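PDB 4TZH: Lic12234 from Leptospira interrogans, which is of unknown function but, as a leucine-rich repeat protein of a pathogenic spirochaete, is regarded as a possible virulence factor. Local coordinates for residues 69-74 against 92-97. Numbering follows the deposited sequence.
Sequences LDISRN and LFLNGN. With ZN (zinc ion), chain C.
The carboxamide of Asn-97 meets the carbonyl of Ile-71 where two consecutive turns of a leucine-rich repeat solenoid stack, a compact example of the asparagine ladder. Asn-97 ND2 donates to Ile-71 O at 2.9 Å in an almost straight bond (172°), and the same nitrogen turns its other hydrogen to Leu-94 O of its own turn, also at 2.9 Å. Both acceptors lie close to the amide plane, which fixes the rotation of the group. Asn-74 repeats the role one rung back: its ND2 reaches Ile-71 O at 3.1 Å from the face of that carbonyl opposite to Asn-97, and also bonds Leu-48 O in the preceding turn. Ile-71 O is thus gripped between two asparagines, while Asn-120 ND2 continues the ladder onto Leu-94 O.

Backbone bonds join the turns on either side of this rung. In the parallel strands, Phe-93 N donates to Leu-69 O and Ile-71 N to Phe-93 O; past the strand ends, Arg-73 N donates to Asn-95 O. Inside the solenoid, Leu-69 and Leu-92 lie side by side with CG anti to the backbone N (chi1 179° and 177°), and Leu-69 CD2 lies 3.9 Å from Leu-92 CD1.

The other sheet face carries Asp-70 and Phe-93. Asp-70 OD1 passes 3.6 Å from Phe-93 CB, and the phenyl ring meets that of Tyr-116 nearly parallel. OD1 closes an Asx turn by accepting from Ser-72 N, and its syn lone pair takes the Ser-72 hydroxyl, itself bonded to Arg-49. These bonds steady the carboxylate whose other oxygen, Asp-70 OD2, binds the zinc ion at 1.9 Å, beside His-47 ND1.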
loop_
_atom_site.group_PDB
_atom_site.type_symbol
_atom_site.label_atom_id
_atom_site.label_comp_id
_atom_site.label_asym_id
_atom_site.label_seq_id
_atom_site.Cartn_x
_atom_site.Cartn_y
_atom_site.Cartn_z
ATOM N N LEU A 69 -0.217 -0.124 -7.274
ATOM C CA LEU A 69 0.590 1.040 -6.951
ATOM C C LEU A 69 1.812 0.530 -6.218
ATOM O O LEU A 69 1.699 -0.075 -5.127
ATOM C CB LEU A 69 -0.226 1.990 -6.057
ATOM C CG LEU A 69 0.468 3.260 -5.591
ATOM C CD1 LEU A 69 1.011 4.071 -6.772
ATOM C CD2 LEU A 69 -0.515 4.113 -4.783
ATOM N N ASP A 70 2.975 0.775 -6.810
ATOM C CA ASP A 70 4.258 0.361 -6.243
ATOM C C ASP A 70 5.036 1.612 -5.851
ATOM O O ASP A 70 5.512 2.321 -6.733
ATOM C CB ASP A 70 5.037 -0.458 -7.264
ATOM C CG ASP A 70 6.476 -0.692 -6.856
ATOM O OD1 ASP A 70 6.772 -0.565 -5.671
ATOM O OD2 ASP A 70 7.285 -0.995 -7.751
ATOM N N ILE A 71 5.108 1.875 -4.556
ATOM C CA ILE A 71 5.873 3.020 -4.032
ATOM C C ILE A 71 6.964 2.529 -3.118
ATOM O O ILE A 71 7.390 3.229 -2.211
ATOM C CB ILE A 71 5.049 4.060 -3.268
ATOM C CG1 ILE A 71 3.576 3.973 -3.641
ATOM C CG2 ILE A 71 5.680 5.440 -3.478
ATOM C CD1 ILE A 71 2.627 4.904 -2.779
ATOM N N SER A 72 7.422 1.321 -3.370
ATOM C CA SER A 72 8.466 0.739 -2.543
ATOM C C SER A 72 9.774 1.483 -2.643
ATOM O O SER A 72 10.041 2.118 -3.650
ATOM C CB SER A 72 8.678 -0.719 -2.923
ATOM O OG SER A 72 9.071 -0.876 -4.277
ATOM N N ARG A 73 10.595 1.389 -1.595
ATOM C CA ARG A 73 11.953 1.971 -1.625
ATOM C C ARG A 73 11.939 3.472 -1.881
ATOM O O ARG A 73 12.636 3.997 -2.779
ATOM C CB ARG A 73 12.884 1.216 -2.590
ATOM C CG ARG A 73 13.157 -0.213 -2.122
ATOM C CD ARG A 73 14.292 -0.892 -2.890
ATOM N NE ARG A 73 15.512 -0.094 -2.835
ATOM C CZ ARG A 73 16.573 -0.298 -3.606
ATOM N NH1 ARG A 73 16.571 -1.274 -4.509
ATOM N NH2 ARG A 73 17.642 0.479 -3.490
ATOM N N ASN A 74 11.150 4.192 -1.071
ATOM C CA ASN A 74 11.137 5.653 -1.132
ATOM C C ASN A 74 11.349 6.105 0.308
ATOM O O ASN A 74 11.941 5.361 1.104
ATOM C CB ASN A 74 9.822 6.173 -1.719
ATOM C CG ASN A 74 9.847 6.125 -3.203
ATOM O OD1 ASN A 74 10.336 7.048 -3.839
ATOM N ND2 ASN A 74 9.301 5.079 -3.822
ATOM N N LEU A 92 -0.830 -2.926 -3.182
ATOM C CA LEU A 92 -0.115 -1.728 -2.752
ATOM C C LEU A 92 1.222 -2.157 -2.140
ATOM O O LEU A 92 1.248 -2.846 -1.110
ATOM C CB LEU A 92 -0.962 -0.975 -1.733
ATOM C CG LEU A 92 -0.345 0.274 -1.125
ATOM C CD1 LEU A 92 0.163 1.252 -2.198
ATOM C CD2 LEU A 92 -1.408 1.009 -0.272
ATOM N N PHE A 93 2.319 -1.768 -2.800
ATOM C CA PHE A 93 3.655 -2.037 -2.271
ATOM C C PHE A 93 4.184 -0.777 -1.596
ATOM O O PHE A 93 4.418 0.235 -2.268
ATOM C CB PHE A 93 4.637 -2.429 -3.385
ATOM C CG PHE A 93 4.411 -3.757 -4.038
ATOM C CD1 PHE A 93 4.972 -4.912 -3.507
ATOM C CD2 PHE A 93 3.795 -3.836 -5.276
ATOM C CE1 PHE A 93 4.779 -6.154 -4.142
ATOM C CE2 PHE A 93 3.604 -5.068 -5.900
ATOM C CZ PHE A 93 4.073 -6.212 -5.312
ATOM N N LEU A 94 4.336 -0.828 -0.269
ATOM C CA LEU A 94 4.843 0.295 0.503
ATOM C C LEU A 94 6.083 -0.116 1.254
ATOM O O LEU A 94 6.514 0.629 2.154
ATOM C CB LEU A 94 3.789 0.812 1.483
ATOM C CG LEU A 94 2.904 1.874 0.899
ATOM C CD1 LEU A 94 1.645 2.018 1.765
ATOM C CD2 LEU A 94 3.679 3.220 0.948
ATOM N N ASN A 95 6.668 -1.248 0.884
ATOM C CA ASN A 95 7.835 -1.713 1.628
ATOM C C ASN A 95 9.028 -0.775 1.445
ATOM O O ASN A 95 9.205 -0.229 0.353
ATOM C CB ASN A 95 8.179 -3.106 1.227
ATOM C CG ASN A 95 8.192 -3.329 -0.237
ATOM O OD1 ASN A 95 7.127 -3.233 -0.907
ATOM N ND2 ASN A 95 9.375 -3.634 -0.765
ATOM N N GLY A 96 9.854 -0.658 2.481
ATOM C CA GLY A 96 11.049 0.164 2.371
ATOM C C GLY A 96 10.725 1.635 2.327
ATOM O O GLY A 96 11.064 2.316 1.348
ATOM N N ASN A 97 10.045 2.148 3.353
ATOM C CA ASN A 97 9.702 3.564 3.397
ATOM C C ASN A 97 9.926 4.110 4.807
ATOM O O ASN A 97 10.635 3.481 5.599
ATOM C CB ASN A 97 8.267 3.788 2.886
ATOM C CG ASN A 97 8.212 3.908 1.396
ATOM O OD1 ASN A 97 8.757 4.884 0.872
ATOM N ND2 ASN A 97 7.616 2.930 0.683
HETATM ZN ZN ZN C . 7.127 -1.753 -9.524
#